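Local coordinates for protein hydrolase, haloacid dehalogenase-like family (Streptococcus pneumoniae, PDB 2FI1) that is probably a metal-dependent hydrolase of the haloacid dehalogenase-like family, with a substrate that is not established, at residues Y6-D12 / S154-D160; D19-T25 / V44-K49; L78-L83 / I114-I120. One frame throughout, in Å; residues are numbered along the deposited sequence.

Interaction 1 joins two neighbouring strands of the central parallel sheet, its centre about 24 Å from that of interaction 2 and about 20 Å from that of interaction 3. The latter two have centres about 16 Å apart and touch, through Asp19 N and Ile82 O (2.8 Å, a probable hydrogen bond) and through packing of Glu22 and Thr23 on Ile82 and of Thr23 on Leu78. Both are nested in the loop closed by interaction 1, interaction 2 first. The helices between 20 and 77 are consistent with the family's cap inserted after the first strand: Asp19 marks the entry, 20-25 begins its first helix, 78-83 leads back to the core, and calcium lies between the two parts.

Interaction 1: Y6-D12 / S154-D160; sequences YHDYIWD and SGLVIGD. With CA (calcium ion), chain B.
Strands 8-11 and 155-159 run parallel, axes 4.7 Å apart at 19°, with Asp8 opposite Gly155, Tyr9 opposite Leu156 and Ile10 opposite Val157. Extended backbones bring His7 N (2.9 Å) and Asp8 N (3.0 Å) to Ser154 O, Leu156 N to Asp8 O (2.8 Å), Ile10 N to Leu156 O (2.8 Å) and Ile158 N to Ile10 O (2.9 Å). The face bearing Tyr9, Trp11, Leu156 and Ile158 is the more sculpted. Leu156 (chi1 t) fits between two tyrosines, CB over the Tyr6 ring, 3.9 Å from its centroid, and CD2 4.1 Å from Tyr9 CE1. Ile158 (chi2 98°) sets CD1 over the face of the Trp11 six-membered ring, a CH-pi contact 4.0 Å from the centroid, while the same methyl meets the Tyr9 edge at CD1 (4.0 Å). Helix 181-188 covers this face. The pair is the central strand and its neighbour in the Rossmann-like fold of the haloacid dehalogenase superfamily, whose parallel strands end at the active site. On the other face Ile10 CB packs 4.3 Å from Val157 CG2. Gly159 suits its place because a CB there would crowd Asp12 CB. Just beyond, the C-terminal ends converge on calcium: Asp12 (chi1 t) binds CA by OD2 (2.4 Å) and OD1 (2.8 Å), OD2 also hydrogen-bonding Thr16; Asp160 (chi1 p) binds by OD1 (2.4 Å); Gly14 O and three waters join them.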
loop_
_atom_site.group_PDB
_atom_site.type_symbol
_atom_site.label_atom_id
_atom_site.label_comp_id
_atom_site.label_asym_id
_atom_site.label_seq_id
_atom_site.Cartn_x
_atom_site.Cartn_y
_atom_site.Cartn_z
ATOM N N TYR A 6 -4.073 -5.646 -19.957
ATOM C CA TYR A 6 -2.718 -5.199 -19.641
ATOM C C TYR A 6 -1.821 -6.386 -19.366
ATOM O O TYR A 6 -2.276 -7.380 -18.816
ATOM C CB TYR A 6 -2.742 -4.301 -18.406
ATOM C CG TYR A 6 -3.577 -3.067 -18.579
ATOM C CD1 TYR A 6 -3.100 -1.985 -19.302
ATOM C CD2 TYR A 6 -4.850 -2.982 -18.033
ATOM C CE1 TYR A 6 -3.868 -0.844 -19.475
ATOM C CE2 TYR A 6 -5.623 -1.853 -18.196
ATOM C CZ TYR A 6 -5.132 -0.786 -18.913
ATOM O OH TYR A 6 -5.915 0.344 -19.056
ATOM N N HIS A 7 -0.543 -6.259 -19.719
ATOM C CA HIS A 7 0.454 -7.302 -19.462
ATOM C C HIS A 7 1.173 -7.079 -18.134
ATOM O O HIS A 7 1.444 -8.032 -17.404
ATOM C CB HIS A 7 1.495 -7.368 -20.589
ATOM C CG HIS A 7 2.519 -8.447 -20.406
ATOM N ND1 HIS A 7 2.249 -9.781 -20.631
ATOM C CD2 HIS A 7 3.812 -8.390 -20.009
ATOM C CE1 HIS A 7 3.339 -10.494 -20.400
ATOM N NE2 HIS A 7 4.299 -9.676 -20.009
ATOM N N ASP A 8 1.478 -5.816 -17.848
ATOM C CA ASP A 8 2.317 -5.427 -16.723
ATOM C C ASP A 8 1.552 -4.542 -15.749
ATOM O O ASP A 8 0.790 -3.666 -16.155
ATOM C CB ASP A 8 3.554 -4.705 -17.245
ATOM C CG ASP A 8 4.455 -5.617 -18.036
ATOM O OD1 ASP A 8 4.607 -6.779 -17.607
ATOM O OD2 ASP A 8 5.005 -5.188 -19.075
ATOM N N TYR A 9 1.769 -4.793 -14.466
ATOM C CA TYR A 9 1.025 -4.171 -13.392
ATOM C C TYR A 9 2.042 -3.597 -12.416
ATOM O O TYR A 9 2.840 -4.343 -11.856
ATOM C CB TYR A 9 0.115 -5.217 -12.717
ATOM C CG TYR A 9 -0.951 -5.723 -13.663
ATOM C CD1 TYR A 9 -2.221 -5.175 -13.659
ATOM C CD2 TYR A 9 -0.667 -6.700 -14.613
ATOM C CE1 TYR A 9 -3.194 -5.602 -14.531
ATOM C CE2 TYR A 9 -1.638 -7.126 -15.507
ATOM C CZ TYR A 9 -2.898 -6.572 -15.453
ATOM O OH TYR A 9 -3.876 -6.987 -16.358
ATOM N N ILE A 10 2.043 -2.277 -12.266
ATOM C CA ILE A 10 2.958 -1.613 -11.359
ATOM C C ILE A 10 2.151 -1.174 -10.144
ATOM O O ILE A 10 1.322 -0.265 -10.231
ATOM C CB ILE A 10 3.658 -0.411 -12.009
ATOM C CG1 ILE A 10 4.436 -0.843 -13.257
ATOM C CG2 ILE A 10 4.615 0.222 -10.994
ATOM C CD1 ILE A 10 5.103 0.312 -13.985
ATOM N N TRP A 11 2.423 -1.819 -9.020
ATOM C CA TRP A 11 1.632 -1.688 -7.813
ATOM C C TRP A 11 2.243 -0.749 -6.793
ATOM O O TRP A 11 3.456 -0.527 -6.758
ATOM C CB TRP A 11 1.490 -3.051 -7.138
ATOM C CG TRP A 11 0.770 -4.091 -7.947
ATOM C CD1 TRP A 11 1.331 -5.043 -8.744
ATOM C CD2 TRP A 11 -0.641 -4.308 -7.988
ATOM N NE1 TRP A 11 0.358 -5.830 -9.290
ATOM C CE2 TRP A 11 -0.863 -5.396 -8.855
ATOM C CE3 TRP A 11 -1.740 -3.682 -7.390
ATOM C CZ2 TRP A 11 -2.140 -5.892 -9.124
ATOM C CZ3 TRP A 11 -3.015 -4.171 -7.673
ATOM C CH2 TRP A 11 -3.196 -5.265 -8.534
ATOM N N ASP A 12 1.345 -0.248 -5.973
ATOM C CA ASP A 12 1.595 0.489 -4.750
ATOM C C ASP A 12 1.327 -0.487 -3.595
ATOM O O ASP A 12 0.469 -1.355 -3.710
ATOM C CB ASP A 12 0.633 1.686 -4.771
ATOM C CG ASP A 12 0.488 2.405 -3.455
ATOM O OD1 ASP A 12 1.494 2.831 -2.870
ATOM O OD2 ASP A 12 -0.689 2.643 -3.085
ATOM N N SER A 154 2.353 -2.472 -22.419
ATOM C CA SER A 154 0.963 -2.584 -21.994
ATOM C C SER A 154 0.951 -2.646 -20.479
ATOM O O SER A 154 0.899 -3.729 -19.892
ATOM C CB SER A 154 0.329 -3.842 -22.588
ATOM O OG SER A 154 -1.008 -3.978 -22.164
ATOM N N GLY A 155 1.010 -1.476 -19.856
ATOM C CA GLY A 155 1.178 -1.385 -18.408
ATOM C C GLY A 155 0.066 -0.616 -17.731
ATOM O O GLY A 155 -0.461 0.360 -18.270
ATOM N N LEU A 156 -0.283 -1.074 -16.533
ATOM C CA LEU A 156 -1.254 -0.399 -15.679
ATOM C C LEU A 156 -0.594 -0.069 -14.338
ATOM O O LEU A 156 0.014 -0.933 -13.706
ATOM C CB LEU A 156 -2.474 -1.291 -15.453
ATOM C CG LEU A 156 -3.603 -0.695 -14.601
ATOM C CD1 LEU A 156 -4.246 0.506 -15.270
ATOM C CD2 LEU A 156 -4.650 -1.745 -14.272
ATOM N N VAL A 157 -0.718 1.184 -13.921
ATOM C CA VAL A 157 -0.205 1.655 -12.642
ATOM C C VAL A 157 -1.380 1.740 -11.677
ATOM O O VAL A 157 -2.353 2.442 -11.953
ATOM C CB VAL A 157 0.452 3.040 -12.800
ATOM C CG1 VAL A 157 0.863 3.617 -11.459
ATOM C CG2 VAL A 157 1.649 2.940 -13.720
ATOM N N ILE A 158 -1.298 1.028 -10.556
ATOM C CA ILE A 158 -2.386 0.953 -9.593
ATOM C C ILE A 158 -1.928 1.546 -8.264
ATOM O O ILE A 158 -0.943 1.094 -7.688
ATOM C CB ILE A 158 -2.838 -0.503 -9.351
ATOM C CG1 ILE A 158 -3.162 -1.206 -10.678
ATOM C CG2 ILE A 158 -4.041 -0.519 -8.430
ATOM C CD1 ILE A 158 -2.033 -2.057 -11.197
ATOM N N GLY A 159 -2.632 2.559 -7.776
ATOM C CA GLY A 159 -2.310 3.136 -6.479
ATOM C C GLY A 159 -3.501 3.868 -5.920
ATOM O O GLY A 159 -4.451 4.171 -6.634
ATOM N N ASP A 160 -3.448 4.169 -4.628
ATOM C CA ASP A 160 -4.597 4.767 -3.959
ATOM C C ASP A 160 -4.552 6.289 -3.887
ATOM O O ASP A 160 -5.537 6.894 -3.470
ATOM C CB ASP A 160 -4.792 4.182 -2.549
ATOM C CG ASP A 160 -3.669 4.536 -1.590
ATOM O OD1 ASP A 160 -2.499 4.586 -2.012
ATOM O OD2 ASP A 160 -3.959 4.754 -0.388
HETATM CA CA CA B . -0.324 4.086 -1.226
HETATM O O HOH W 1 4.075 -4.656 -21.494
HETATM O O HOH W 2 1.568 2.084 -8.402
HETATM O O HOH W 3 -1.392 5.146 0.640
HETATM O O HOH W 4 0.344 5.952 -2.544
HETATM O O HOH W 5 1.701 4.152 -0.082
#

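Interaction 2: D19-T25 / V44-K49; sequences DNYETST and VYQALK
Two helical segments, 20-25 and 44-49, cross at 118° with axes 9.2 Å apart, and the nearest CA atoms are those of Thr25 and Tyr45 (5.4 Å). Asp19, the N-cap residue, has chi1 t and turns OD1 toward Glu22 N, a weak capping bond of 3.3 Å. The same OD1 accepts a short 2.6 Å bond from Tyr45 OH. Tyr21 (chi1 m) points at the second helix and meets it at two levels: its CB lies over the face of the Tyr45 ring, 3.8 Å from the centroid, while Lys49 CG lies over one face of Tyr21's own ring, also 3.8 Å from the centroid, and Leu48 CB touches Tyr21 CD1 at 4.0 Å. Water 6 joins Tyr21 OH (3.2 Å) to Lys49 O (3.1 Å). Glu22 borders the Tyr45 ring, with OE1 3.7 Å from CE1, and reaches to His41. Ser24 sends its hydroxyl to Glu74 but leaves CB against Leu48 CD1 (4.0 Å). Thr25 (chi1 m) is small enough for the close approach: OG1 donates to Tyr21 O (2.7 Å) and so can sit 3.2 Å from Tyr45 CA with its polarity satisfied, while its CG2 meets Val44 CG1 at 3.8 Å. These helices belong to the all-helical insertion, consistent with the cap of this family, and Tyr21 lies about 7 Å from the calcium ion. The contact mixes apolar packing with one directed polar bond: Tyr45 to Asp19 ties the second helix to the very start of the first.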
loop_
_atom_site.group_PDB
_atom_site.type_symbol
_atom_site.label_atom_id
_atom_site.label_comp_id
_atom_site.label_asym_id
_atom_site.label_seq_id
_atom_site.Cartn_x
_atom_site.Cartn_y
_atom_site.Cartn_z
ATOM N N ASP A 19 -3.220 -3.381 3.640
ATOM C CA ASP A 19 -4.150 -2.584 4.436
ATOM C C ASP A 19 -3.417 -2.117 5.701
ATOM O O ASP A 19 -3.678 -2.587 6.813
ATOM C CB ASP A 19 -5.392 -3.415 4.760
ATOM C CG ASP A 19 -6.550 -2.583 5.293
ATOM O OD1 ASP A 19 -6.356 -1.380 5.562
ATOM O OD2 ASP A 19 -7.651 -3.160 5.437
ATOM N N ASN A 20 -2.484 -1.187 5.523
ATOM C CA ASN A 20 -1.721 -0.683 6.657
ATOM C C ASN A 20 -2.609 0.057 7.649
ATOM O O ASN A 20 -2.309 0.075 8.846
ATOM C CB ASN A 20 -0.573 0.220 6.210
ATOM C CG ASN A 20 -1.040 1.382 5.381
ATOM O OD1 ASN A 20 -1.303 1.231 4.185
ATOM N ND2 ASN A 20 -1.142 2.563 5.997
ATOM N N TYR A 21 -3.693 0.672 7.189
ATOM C CA TYR A 21 -4.548 1.383 8.139
ATOM C C TYR A 21 -5.280 0.422 9.057
ATOM O O TYR A 21 -5.657 0.808 10.161
ATOM C CB TYR A 21 -5.478 2.378 7.432
ATOM C CG TYR A 21 -4.696 3.529 6.838
ATOM C CD1 TYR A 21 -3.990 4.409 7.655
ATOM C CD2 TYR A 21 -4.638 3.725 5.468
ATOM C CE1 TYR A 21 -3.246 5.452 7.111
ATOM C CE2 TYR A 21 -3.901 4.768 4.918
ATOM C CZ TYR A 21 -3.208 5.617 5.747
ATOM O OH TYR A 21 -2.483 6.658 5.211
ATOM N N GLU A 22 -5.456 -0.833 8.650
ATOM C CA GLU A 22 -6.102 -1.806 9.541
ATOM C C GLU A 22 -5.213 -2.170 10.728
ATOM O O GLU A 22 -5.671 -2.191 11.873
ATOM C CB GLU A 22 -6.517 -3.073 8.781
ATOM C CG GLU A 22 -7.262 -4.104 9.624
ATOM C CD GLU A 22 -8.542 -3.570 10.223
ATOM O OE1 GLU A 22 -9.110 -2.616 9.657
ATOM O OE2 GLU A 22 -8.961 -4.100 11.277
ATOM N N THR A 23 -3.947 -2.468 10.465
ATOM C CA THR A 23 -3.032 -2.785 11.546
ATOM C C THR A 23 -2.804 -1.563 12.449
ATOM O O THR A 23 -2.726 -1.685 13.675
ATOM C CB THR A 23 -1.694 -3.360 11.023
ATOM O OG1 THR A 23 -1.301 -2.689 9.828
ATOM C CG2 THR A 23 -1.813 -4.855 10.742
ATOM N N SER A 24 -2.717 -0.376 11.854
ATOM C CA SER A 24 -2.552 0.838 12.637
ATOM C C SER A 24 -3.787 1.125 13.486
ATOM O O SER A 24 -3.663 1.490 14.653
ATOM C CB SER A 24 -2.238 2.010 11.715
ATOM O OG SER A 24 -0.959 1.846 11.111
ATOM N N THR A 25 -4.973 0.918 12.923
ATOM C CA THR A 25 -6.217 1.113 13.674
ATOM C C THR A 25 -6.291 0.157 14.860
ATOM O O THR A 25 -6.634 0.560 15.973
ATOM C CB THR A 25 -7.449 0.947 12.769
ATOM O OG1 THR A 25 -7.460 1.999 11.796
ATOM C CG2 THR A 25 -8.750 0.990 13.567
ATOM N N VAL A 44 -11.568 5.699 13.787
ATOM C CA VAL A 44 -10.120 5.712 13.959
ATOM C C VAL A 44 -9.420 5.470 12.617
ATOM O O VAL A 44 -8.453 6.161 12.281
ATOM C CB VAL A 44 -9.688 4.690 15.022
ATOM C CG1 VAL A 44 -8.181 4.491 15.031
ATOM C CG2 VAL A 44 -10.156 5.144 16.405
ATOM N N TYR A 45 -9.928 4.526 11.842
ATOM C CA TYR A 45 -9.364 4.191 10.542
ATOM C C TYR A 45 -9.395 5.414 9.629
ATOM O O TYR A 45 -8.395 5.771 8.994
ATOM C CB TYR A 45 -10.171 3.020 9.965
ATOM C CG TYR A 45 -9.631 2.338 8.734
ATOM C CD1 TYR A 45 -8.999 1.108 8.824
ATOM C CD2 TYR A 45 -9.797 2.887 7.476
ATOM C CE1 TYR A 45 -8.536 0.461 7.698
ATOM C CE2 TYR A 45 -9.325 2.250 6.348
ATOM C CZ TYR A 45 -8.700 1.036 6.466
ATOM O OH TYR A 45 -8.246 0.421 5.320
ATOM N N GLN A 46 -10.543 6.078 9.557
ATOM C CA GLN A 46 -10.668 7.248 8.708
ATOM C C GLN A 46 -9.764 8.372 9.183
ATOM O O GLN A 46 -9.140 9.062 8.366
ATOM C CB GLN A 46 -12.133 7.705 8.641
ATOM C CG GLN A 46 -12.382 8.978 7.834
ATOM C CD GLN A 46 -11.947 8.876 6.398
ATOM O OE1 GLN A 46 -11.945 7.787 5.807
ATOM N NE2 GLN A 46 -11.571 10.025 5.813
ATOM N N ALA A 47 -9.684 8.569 10.493
ATOM C CA ALA A 47 -8.817 9.614 11.036
ATOM C C ALA A 47 -7.352 9.365 10.685
ATOM O O ALA A 47 -6.638 10.302 10.308
ATOM C CB ALA A 47 -8.984 9.734 12.522
ATOM N N LEU A 48 -6.893 8.130 10.841
ATOM C CA LEU A 48 -5.515 7.779 10.474
ATOM C C LEU A 48 -5.254 7.985 8.987
ATOM O O LEU A 48 -4.153 8.378 8.593
ATOM C CB LEU A 48 -5.190 6.350 10.905
ATOM C CG LEU A 48 -5.049 6.183 12.420
ATOM C CD1 LEU A 48 -5.044 4.720 12.770
ATOM C CD2 LEU A 48 -3.771 6.860 12.925
ATOM N N LYS A 49 -6.265 7.756 8.154
ATOM C CA LYS A 49 -6.134 7.979 6.710
ATOM C C LYS A 49 -5.919 9.449 6.384
ATOM O O LYS A 49 -5.291 9.775 5.358
ATOM C CB LYS A 49 -7.361 7.464 5.954
ATOM C CG LYS A 49 -7.402 5.980 5.785
ATOM C CD LYS A 49 -8.544 5.542 4.860
ATOM C CE LYS A 49 -8.187 5.640 3.397
ATOM N NZ LYS A 49 -9.329 5.235 2.516
HETATM O O HOH W 6 -4.169 8.131 2.974
#

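Interaction 3: L78-L83 / I114-I120; sequences LEHPIL and ILEKTSI
The tail of helix 110-117 packs against the irregular segment 78-83 through side chains, with no direct hydrogen bond between them; Pro81 and Thr118 come nearest, their CA atoms 6.5 Å apart. Ile114, with both chi angles m, extends CD1 to Pro81 CG (3.7 Å) and more loosely to Leu78 CD2 (4.4 Å), an aliphatic chain long enough to reach the apolar proline ring. Lys117 uses its aliphatic part: CB is 3.8 Å from Pro81 CD, and CD is 3.5 Å from Glu79 O. Its carbonyl O takes water 8 (3.2 Å), which also donates to Pro81 O (2.7 Å). The helix belongs to the crossover between strands 100-104 and 124-128 of the Rossmann-like core, whereas 78-83 is the return link from the helical insertion, so the contact joins that link to the core. Thr118 (chi1 p) folds OG1 back onto Ile114 O (2.8 Å), presenting CG2 to Pro81 CB (3.7 Å) and CB to Leu83 CD2 (3.8 Å). Ser119, with phi of 56°, ends the helix in a Schellman motif: Ser119 N bonds to Glu116 O (3.1 Å) and Ile120 N to Leu115 O (3.0 Å). The reversal directs Ile120 inward, where CG2 meets Leu83 CD1 at 3.9 Å.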
loop_
_atom_site.group_PDB
_atom_site.type_symbol
_atom_site.label_atom_id
_atom_site.label_comp_id
_atom_site.label_asym_id
_atom_site.label_seq_id
_atom_site.Cartn_x
_atom_site.Cartn_y
_atom_site.Cartn_z
ATOM N N LEU A 78 2.267 -5.273 13.039
ATOM C CA LEU A 78 2.942 -5.486 11.758
ATOM C C LEU A 78 3.824 -6.737 11.740
ATOM O O LEU A 78 4.387 -7.072 10.701
ATOM C CB LEU A 78 3.756 -4.257 11.363
ATOM C CG LEU A 78 2.925 -3.101 10.802
ATOM C CD1 LEU A 78 3.745 -1.836 10.765
ATOM C CD2 LEU A 78 2.382 -3.450 9.425
ATOM N N GLU A 79 3.937 -7.434 12.870
ATOM C CA GLU A 79 4.493 -8.789 12.825
ATOM C C GLU A 79 3.602 -9.698 11.973
ATOM O O GLU A 79 4.067 -10.706 11.436
ATOM C CB GLU A 79 4.647 -9.372 14.231
ATOM C CG GLU A 79 5.667 -8.638 15.080
ATOM C CD GLU A 79 5.648 -9.073 16.536
ATOM O OE1 GLU A 79 5.064 -10.133 16.851
ATOM O OE2 GLU A 79 6.223 -8.338 17.365
ATOM N N HIS A 80 2.324 -9.337 11.849
ATOM C CA HIS A 80 1.386 -10.045 10.990
ATOM C C HIS A 80 0.604 -9.027 10.167
ATOM O O HIS A 80 -0.551 -8.722 10.473
ATOM C CB HIS A 80 0.442 -10.902 11.830
ATOM C CG HIS A 80 1.145 -11.943 12.635
ATOM N ND1 HIS A 80 1.530 -13.159 12.109
ATOM C CD2 HIS A 80 1.572 -11.935 13.918
ATOM C CE1 HIS A 80 2.143 -13.864 13.044
ATOM N NE2 HIS A 80 2.186 -13.143 14.149
ATOM N N PRO A 81 1.236 -8.504 9.103
ATOM C CA PRO A 81 0.549 -7.489 8.303
ATOM C C PRO A 81 -0.698 -8.051 7.627
ATOM O O PRO A 81 -0.809 -9.265 7.436
ATOM C CB PRO A 81 1.600 -7.065 7.268
ATOM C CG PRO A 81 2.905 -7.647 7.721
ATOM C CD PRO A 81 2.568 -8.829 8.562
ATOM N N ILE A 82 -1.626 -7.172 7.280
ATOM C CA ILE A 82 -2.909 -7.554 6.716
ATOM C C ILE A 82 -3.030 -6.991 5.305
ATOM O O ILE A 82 -2.962 -5.782 5.113
ATOM C CB ILE A 82 -4.056 -7.026 7.612
ATOM C CG1 ILE A 82 -3.939 -7.643 9.010
ATOM C CG2 ILE A 82 -5.425 -7.337 7.023
ATOM C CD1 ILE A 82 -4.864 -7.047 10.035
ATOM N N LEU A 83 -3.184 -7.868 4.317
ATOM C CA LEU A 83 -3.445 -7.442 2.938
ATOM C C LEU A 83 -4.902 -7.034 2.793
ATOM O O LEU A 83 -5.746 -7.446 3.594
ATOM C CB LEU A 83 -3.157 -8.586 1.958
ATOM C CG LEU A 83 -1.727 -9.112 1.925
ATOM C CD1 LEU A 83 -1.671 -10.317 0.992
ATOM C CD2 LEU A 83 -0.760 -8.018 1.491
ATOM N N ILE A 114 7.783 -7.096 4.609
ATOM C CA ILE A 114 6.329 -7.121 4.540
ATOM C C ILE A 114 5.850 -8.087 3.454
ATOM O O ILE A 114 4.903 -8.840 3.666
ATOM C CB ILE A 114 5.753 -5.712 4.276
ATOM C CG1 ILE A 114 6.094 -4.779 5.447
ATOM C CG2 ILE A 114 4.242 -5.752 4.037
ATOM C CD1 ILE A 114 5.437 -5.131 6.759
ATOM N N LEU A 115 6.503 -8.069 2.300
ATOM C CA LEU A 115 6.135 -8.964 1.198
ATOM C C LEU A 115 6.363 -10.432 1.554
ATOM O O LEU A 115 5.615 -11.309 1.114
ATOM C CB LEU A 115 6.928 -8.604 -0.056
ATOM C CG LEU A 115 6.748 -7.179 -0.580
ATOM C CD1 LEU A 115 7.581 -6.958 -1.833
ATOM C CD2 LEU A 115 5.282 -6.893 -0.860
ATOM N N GLU A 116 7.389 -10.708 2.345
ATOM C CA GLU A 116 7.635 -12.062 2.835
ATOM C C GLU A 116 6.580 -12.488 3.858
ATOM O O GLU A 116 6.013 -13.584 3.774
ATOM C CB GLU A 116 9.027 -12.159 3.469
ATOM C CG GLU A 116 10.179 -12.046 2.496
ATOM C CD GLU A 116 10.226 -13.159 1.468
ATOM O OE1 GLU A 116 9.692 -14.259 1.734
ATOM O OE2 GLU A 116 10.823 -12.934 0.393
ATOM N N LYS A 117 6.305 -11.629 4.832
ATOM C CA LYS A 117 5.350 -11.962 5.879
ATOM C C LYS A 117 3.947 -12.192 5.330
ATOM O O LYS A 117 3.192 -12.994 5.883
ATOM C CB LYS A 117 5.310 -10.864 6.942
ATOM C CG LYS A 117 6.518 -10.840 7.851
ATOM C CD LYS A 117 6.328 -9.833 8.969
ATOM C CE LYS A 117 7.277 -8.674 8.853
ATOM N NZ LYS A 117 8.637 -9.112 9.275
ATOM N N THR A 118 3.594 -11.492 4.254
ATOM C CA THR A 118 2.277 -11.638 3.624
ATOM C C THR A 118 2.270 -12.631 2.457
ATOM O O THR A 118 1.240 -12.806 1.795
ATOM C CB THR A 118 1.744 -10.280 3.133
ATOM O OG1 THR A 118 2.662 -9.719 2.197
ATOM C CG2 THR A 118 1.551 -9.319 4.295
ATOM N N SER A 119 3.406 -13.278 2.220
ATOM C CA SER A 119 3.531 -14.325 1.201
ATOM C C SER A 119 3.131 -13.857 -0.196
ATOM O O SER A 119 2.536 -14.616 -0.964
ATOM C CB SER A 119 2.733 -15.569 1.612
ATOM O OG SER A 119 3.204 -16.044 2.860
ATOM N N ILE A 120 3.473 -12.623 -0.543
ATOM C CA ILE A 120 3.312 -12.176 -1.931
ATOM C C ILE A 120 4.628 -11.785 -2.618
ATOM O O ILE A 120 4.618 -11.365 -3.766
ATOM C CB ILE A 120 2.256 -11.057 -2.073
ATOM C CG1 ILE A 120 2.641 -9.815 -1.263
ATOM C CG2 ILE A 120 0.882 -11.588 -1.670
ATOM C CD1 ILE A 120 1.775 -8.603 -1.567
HETATM O O HOH W 7 1.958 -12.999 8.781
HETATM O O HOH W 8 0.658 -11.562 7.209
#